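Long-range contact in Cbs-cp12 (Microcystis aeruginosa PCC 7806, PDB 5NMU), which probably takes part in redox regulation of photosynthesis, as a hexameric fusion of a tandem CBS-domain module with a CP12 domain: residues G90-A95 with K132-F137. Sequence-based numbering, arbitrary orientation.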
loop_
_atom_site.group_PDB
_atom_site.type_symbol
_atom_site.label_atom_id
_atom_site.label_comp_id
_atom_site.label_asym_id
_atom_site.label_seq_id
_atom_site.Cartn_x
_atom_site.Cartn_y
_atom_site.Cartn_z
ATOM N N GLY A 90 17.663 20.999 0.257
ATOM C CA GLY A 90 18.837 20.167 0.311
ATOM C C GLY A 90 18.534 18.772 -0.267
ATOM O O GLY A 90 17.450 18.202 -0.112
ATOM N N VAL A 91 19.523 18.237 -0.957
ATOM C CA VAL A 91 19.375 16.980 -1.650
ATOM C C VAL A 91 19.036 15.776 -0.743
ATOM O O VAL A 91 18.439 14.831 -1.203
ATOM C CB VAL A 91 20.621 16.687 -2.507
ATOM C CG1 VAL A 91 20.795 17.744 -3.618
ATOM C CG2 VAL A 91 21.874 16.573 -1.655
ATOM N N GLU A 92 19.471 15.758 0.514
ATOM C CA GLU A 92 19.047 14.680 1.433
ATOM C C GLU A 92 17.508 14.780 1.670
ATOM O O GLU A 92 16.784 13.765 1.813
ATOM C CB GLU A 92 19.847 14.742 2.768
ATOM C CG GLU A 92 19.490 15.899 3.731
ATOM C CD GLU A 92 20.234 17.196 3.473
ATOM O OE1 GLU A 92 20.512 17.528 2.292
ATOM O OE2 GLU A 92 20.568 17.890 4.475
ATOM N N TYR A 93 16.997 16.013 1.693
ATOM C CA TYR A 93 15.544 16.168 1.872
ATOM C C TYR A 93 14.747 15.818 0.643
ATOM O O TYR A 93 13.651 15.367 0.771
ATOM C CB TYR A 93 15.157 17.533 2.380
ATOM C CG TYR A 93 15.597 17.769 3.822
ATOM C CD1 TYR A 93 15.145 16.953 4.820
ATOM C CD2 TYR A 93 16.429 18.813 4.178
ATOM C CE1 TYR A 93 15.513 17.127 6.142
ATOM C CE2 TYR A 93 16.800 19.007 5.532
ATOM C CZ TYR A 93 16.316 18.133 6.496
ATOM O OH TYR A 93 16.615 18.184 7.828
ATOM N N VAL A 94 15.275 16.083 -0.554
ATOM C CA VAL A 94 14.541 15.736 -1.749
ATOM C C VAL A 94 14.404 14.184 -1.775
ATOM O O VAL A 94 13.349 13.654 -2.188
ATOM C CB VAL A 94 15.262 16.150 -3.048
ATOM C CG1 VAL A 94 14.494 15.657 -4.291
ATOM C CG2 VAL A 94 15.451 17.653 -3.128
ATOM N N ALA A 95 15.475 13.495 -1.369
ATOM C CA ALA A 95 15.498 12.007 -1.305
ATOM C C ALA A 95 14.415 11.539 -0.365
ATOM O O ALA A 95 13.656 10.656 -0.681
ATOM C CB ALA A 95 16.849 11.501 -0.820
ATOM N N LYS A 132 29.295 12.936 1.282
ATOM C CA LYS A 132 28.735 13.681 2.426
ATOM C C LYS A 132 27.356 13.163 2.867
ATOM O O LYS A 132 26.319 13.819 2.609
ATOM C CB LYS A 132 28.640 15.163 2.069
ATOM C CG LYS A 132 29.973 15.845 1.803
ATOM C CD LYS A 132 29.712 17.273 1.322
ATOM C CE LYS A 132 30.965 18.142 1.317
ATOM N NZ LYS A 132 31.185 18.861 2.607
ATOM N N PRO A 133 27.318 11.989 3.509
ATOM C CA PRO A 133 26.008 11.501 3.958
ATOM C C PRO A 133 25.496 12.384 5.117
ATOM O O PRO A 133 26.230 12.633 6.053
ATOM C CB PRO A 133 26.287 10.078 4.427
ATOM C CG PRO A 133 27.742 10.056 4.736
ATOM C CD PRO A 133 28.401 11.062 3.841
ATOM N N LYS A 134 24.252 12.860 5.024
ATOM C CA LYS A 134 23.702 13.765 6.057
ATOM C C LYS A 134 22.685 12.991 6.878
ATOM O O LYS A 134 21.669 12.572 6.352
ATOM C CB LYS A 134 23.132 15.038 5.403
ATOM C CG LYS A 134 24.205 15.775 4.586
ATOM C CD LYS A 134 24.019 17.282 4.491
ATOM C CE LYS A 134 24.477 17.782 3.113
ATOM N NZ LYS A 134 23.530 17.481 1.968
ATOM N N ARG A 135 23.044 12.714 8.125
ATOM C CA ARG A 135 22.148 12.083 9.097
ATOM C C ARG A 135 20.930 13.002 9.306
ATOM O O ARG A 135 21.078 14.176 9.720
ATOM C CB ARG A 135 22.912 11.875 10.389
ATOM C CG ARG A 135 22.091 11.360 11.554
ATOM C CD ARG A 135 22.986 11.111 12.766
ATOM N NE ARG A 135 22.261 10.351 13.779
ATOM C CZ ARG A 135 22.798 9.689 14.799
ATOM N NH1 ARG A 135 24.121 9.660 15.017
ATOM N NH2 ARG A 135 21.980 9.026 15.614
ATOM N N LEU A 136 19.753 12.505 8.943
ATOM C CA LEU A 136 18.554 13.335 8.913
ATOM C C LEU A 136 18.185 13.814 10.336
ATOM O O LEU A 136 18.336 13.094 11.345
ATOM C CB LEU A 136 17.351 12.622 8.231
ATOM C CG LEU A 136 17.097 12.800 6.716
ATOM C CD1 LEU A 136 16.431 14.129 6.388
ATOM C CD2 LEU A 136 18.354 12.640 5.861
ATOM N N PHE A 137 17.794 15.080 10.383
ATOM C CA PHE A 137 17.364 15.745 11.600
ATOM C C PHE A 137 18.404 15.728 12.706
ATOM O O PHE A 137 18.048 15.689 13.877
ATOM C CB PHE A 137 16.062 15.110 12.108
ATOM C CG PHE A 137 15.048 14.835 11.033
ATOM C CD1 PHE A 137 14.795 15.764 10.031
ATOM C CD2 PHE A 137 14.304 13.672 11.061
ATOM C CE1 PHE A 137 13.856 15.527 9.070
ATOM C CE2 PHE A 137 13.351 13.426 10.095
ATOM C CZ PHE A 137 13.114 14.357 9.112
#
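Gly90 is the N-cap of helix 91-101, and the segment 132-137 runs past the first turn of that helix, with the closest CA pair, Glu92 and Lys134, 6.6 Å apart. Val91 contributes little here: its CG2 lies 4.1 Å from Lys134 NZ. Glu92 carries the polar half. Its CG sits over the backbone, flanked by N and C (chi1 73°), and a turn at chi2 (-87°) sends the chain across Lys134 at about a right angle. The lysine chain kinks near its end and brings NZ to 3.0 Å from Glu92 OE1 in a hydrogen-bonded salt bridge, arriving from above the carboxylate plane, 59° out of it. The aliphatic part joins in, with Lys134 CD 3.5 Å from Glu92 OE2, while Glu92 CB meets Leu136 CD2 at 4.0 Å. An alanine in place of Glu92 would remove the carboxylate and would probably leave Lys134 less well fixed. Tyr93 follows with apolar contacts: Leu136 CD1 lies obliquely against its ring, and Phe137 CE1 reaches the ring edge, 3.7 Å from Tyr93 CE1. Leu136 also packs on Ala64 of a neighbouring subunit. The arrangement is an interdomain junction, docking the linker before helix 138-156 of the CP12 region onto a helix of the second CBS domain.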